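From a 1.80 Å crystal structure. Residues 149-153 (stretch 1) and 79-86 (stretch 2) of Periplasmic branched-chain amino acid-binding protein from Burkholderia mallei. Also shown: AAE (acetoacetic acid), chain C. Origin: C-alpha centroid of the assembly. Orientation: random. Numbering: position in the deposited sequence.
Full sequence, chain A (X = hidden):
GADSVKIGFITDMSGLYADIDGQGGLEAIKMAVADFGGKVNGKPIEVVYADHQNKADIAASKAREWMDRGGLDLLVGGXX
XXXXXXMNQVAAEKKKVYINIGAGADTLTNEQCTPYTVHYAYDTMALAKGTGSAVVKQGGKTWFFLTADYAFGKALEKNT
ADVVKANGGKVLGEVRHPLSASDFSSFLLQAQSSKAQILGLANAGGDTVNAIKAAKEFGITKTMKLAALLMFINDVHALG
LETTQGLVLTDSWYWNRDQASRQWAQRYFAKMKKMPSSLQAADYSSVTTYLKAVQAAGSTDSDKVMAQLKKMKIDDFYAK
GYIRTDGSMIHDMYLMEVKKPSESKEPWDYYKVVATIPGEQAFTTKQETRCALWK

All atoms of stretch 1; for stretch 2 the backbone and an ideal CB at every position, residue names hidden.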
# COMPACT_ATOMS: atom_id res chain seq x y z
N ASP A 149 -2.00 12.71 -10.69
CA ASP A 149 -2.76 12.51 -11.92
C ASP A 149 -2.58 11.14 -12.53
O ASP A 149 -1.98 11.00 -13.60
CB ASP A 149 -2.38 13.60 -12.95
CG ASP A 149 -3.33 13.64 -14.17
OD1 ASP A 149 -4.44 13.05 -14.11
OD2 ASP A 149 -2.93 14.27 -15.20
N TYR A 150 -3.07 10.12 -11.83
CA TYR A 150 -3.08 8.74 -12.33
C TYR A 150 -4.02 7.94 -11.43
O TYR A 150 -4.64 8.51 -10.54
CB TYR A 150 -1.68 8.11 -12.41
CG TYR A 150 -1.05 7.72 -11.10
CD1 TYR A 150 -0.74 8.67 -10.14
CD2 TYR A 150 -0.68 6.39 -10.86
CE1 TYR A 150 -0.11 8.29 -8.92
CE2 TYR A 150 -0.07 6.02 -9.68
CZ TYR A 150 0.23 6.96 -8.73
OH TYR A 150 0.85 6.56 -7.55
N ALA A 151 -4.14 6.65 -11.69
CA ALA A 151 -5.17 5.81 -11.05
C ALA A 151 -5.19 5.90 -9.54
O ALA A 151 -6.26 5.91 -8.94
CB ALA A 151 -5.00 4.34 -11.46
N PHE A 152 -4.02 5.96 -8.91
CA PHE A 152 -3.97 6.04 -7.46
C PHE A 152 -4.58 7.32 -6.91
O PHE A 152 -5.41 7.28 -6.01
CB PHE A 152 -2.53 5.90 -6.93
CG PHE A 152 -2.41 6.18 -5.48
CD1 PHE A 152 -2.92 5.29 -4.54
CD2 PHE A 152 -1.82 7.36 -5.04
CE1 PHE A 152 -2.82 5.55 -3.19
CE2 PHE A 152 -1.74 7.65 -3.69
CZ PHE A 152 -2.22 6.73 -2.75
N GLY A 153 -4.12 8.47 -7.41
CA GLY A 153 -4.64 9.75 -6.94
C GLY A 153 -6.13 9.85 -7.12
O GLY A 153 -6.86 10.26 -6.20
N UNK A 79 4.60 -1.23 -6.02
CA UNK A 79 4.01 0.10 -5.98
C UNK A 79 3.47 0.52 -7.36
O UNK A 79 3.75 -0.11 -8.38
CB UNK A 79 5.04 1.11 -5.49
N UNK A 80 2.64 1.56 -7.32
CA UNK A 80 2.10 2.26 -8.48
C UNK A 80 0.82 1.58 -9.00
O UNK A 80 0.87 0.50 -9.60
CB UNK A 80 3.15 2.32 -9.59
N UNK A 81 -0.32 2.20 -8.73
CA UNK A 81 -1.61 1.61 -9.07
C UNK A 81 -1.84 1.46 -10.58
O UNK A 81 -2.58 0.59 -10.97
CB UNK A 81 -2.73 2.46 -8.47
N UNK A 82 -1.21 2.30 -11.41
CA UNK A 82 -1.35 2.12 -12.87
C UNK A 82 -0.70 0.78 -13.25
O UNK A 82 -1.28 -0.01 -14.03
CB UNK A 82 -0.71 3.28 -13.64
N UNK A 83 0.48 0.50 -12.69
CA UNK A 83 1.14 -0.79 -12.93
C UNK A 83 0.37 -1.94 -12.30
O UNK A 83 0.28 -3.03 -12.88
CB UNK A 83 2.57 -0.77 -12.38
N UNK A 84 -0.23 -1.71 -11.14
CA UNK A 84 -1.00 -2.76 -10.47
C UNK A 84 -2.16 -3.24 -11.35
O UNK A 84 -2.48 -4.43 -11.38
CB UNK A 84 -1.53 -2.25 -9.13
N UNK A 85 -2.83 -2.28 -11.96
CA UNK A 85 -4.00 -2.55 -12.81
C UNK A 85 -3.64 -3.16 -14.14
O UNK A 85 -4.35 -4.03 -14.61
CB UNK A 85 -4.78 -1.26 -13.05
N UNK A 86 -2.52 -2.75 -14.74
CA UNK A 86 -2.09 -3.39 -16.00
C UNK A 86 -1.69 -4.84 -15.75
O UNK A 86 -2.08 -5.75 -16.52
CB UNK A 86 -0.92 -2.63 -16.63
O1 AAE C . -1.00 2.88 -5.47
C2 AAE C . -0.11 3.73 -5.64
O3 AAE C . 0.19 4.18 -6.77
C4 AAE C . 0.59 4.28 -4.41
C5 AAE C . 1.84 3.50 -4.10
O8 AAE C . 2.08 2.40 -4.65
C9 AAE C . 2.67 4.04 -2.97

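Position 79 sends its CA-to-CB bond sideways, and nothing of stretch 1 lies within 5.5 Å of the ideal CB. The phi/psi of -77/165 is extended and open to most side chains. The deposited residue is Thr 79; its CA lies 3.3 Å from AAE O8.

Position 80 has a phi/psi of 86/105. The pair is unusual for any residue with a side chain and by itself would suggest glycine; the capping role is what argues for a side chain. The position immediately precedes a helix whose first amide groups lack backbone acceptors, which favours a short capping side chain such as Asn, Asp, Ser or Thr. Its own N donates to AAE O8 at 2.9 Å with an angle of 172°, a bond any residue but proline could make. Asn 80 is deposited. Its OD1 caps the helix, accepting from the N of 83 at 3.2 Å and, weakly, from the N of 82 at 2.8 Å (124°). CA-to-CB points sideways, but the end of the side chain comes nearer, bringing OD1 to 3.6 Å from Tyr 150 CE2.

Position 81 points toward stretch 1. Its ideal CB is 3.8 Å from Phe 152 N and 4.2 Å from Ala 151 CB, so room is tight, while AAE O1 lies nearby as an acceptor. Ser, Thr or Cys would suit, Ala would fit without using the oxygen. Ser 81, with chi1 at -72° (m), donates from OG to AAE O1 at 2.6 Å, and its N donates to AAE O3 at 2.8 Å. Tyr 150 OH donates to the same O3 at 2.6 Å, so the ligand joins the stretches where no direct hydrogen bond does. OG also sits at the edge of the Phe 152 ring, 3.7 Å from Phe 152 CB.

Position 82 is directed sideways, its ideal CB 4.2 Å from Tyr 150 CD2 and 4.9 Å from Ala 151 CB. These apolar neighbours suit a small apolar residue, though other types are not excluded. Ala 82 is deposited and keeps that contact.

Positions 83 and 84 are out of reach, and helical angles leave the choice wide. Thr 83 OG1 donates to Asn 80 O at 2.8 Å; 84 is Ala 84.

Position 85 points toward stretch 1, but its ideal CB has no neighbour there within 5.5 Å. Only a longer side chain can bridge that gap, and Ala 151 CB offers an apolar target: Leu, Met or Ile are plausible. Leu 85 (m, t) brings CD1 to 4.0 Å from Ala 151 CB.

Position 86 is out of reach and undetermined; it is Ser 86.

Stretch 2 79-86: TNSATALS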
# COMPACT_ATOMS: atom_id res chain seq x y z
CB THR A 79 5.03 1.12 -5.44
OG1 THR A 79 6.25 1.00 -6.17
CG2 THR A 79 5.34 0.87 -3.92
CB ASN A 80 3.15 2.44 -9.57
CG ASN A 80 2.63 3.30 -10.74
OD1 ASN A 80 1.47 3.12 -11.18
ND2 ASN A 80 3.48 4.22 -11.24
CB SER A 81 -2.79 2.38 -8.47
OG SER A 81 -2.87 2.20 -7.07
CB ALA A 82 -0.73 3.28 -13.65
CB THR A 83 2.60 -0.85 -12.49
OG1 THR A 83 2.71 -0.96 -11.07
CG2 THR A 83 3.39 0.35 -12.96
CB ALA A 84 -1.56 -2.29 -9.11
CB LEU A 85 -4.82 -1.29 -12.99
CG LEU A 85 -5.54 -0.84 -11.71
CD1 LEU A 85 -6.11 0.57 -11.88
CD2 LEU A 85 -6.66 -1.82 -11.31
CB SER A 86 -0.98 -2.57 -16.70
OG SER A 86 0.25 -2.58 -16.00
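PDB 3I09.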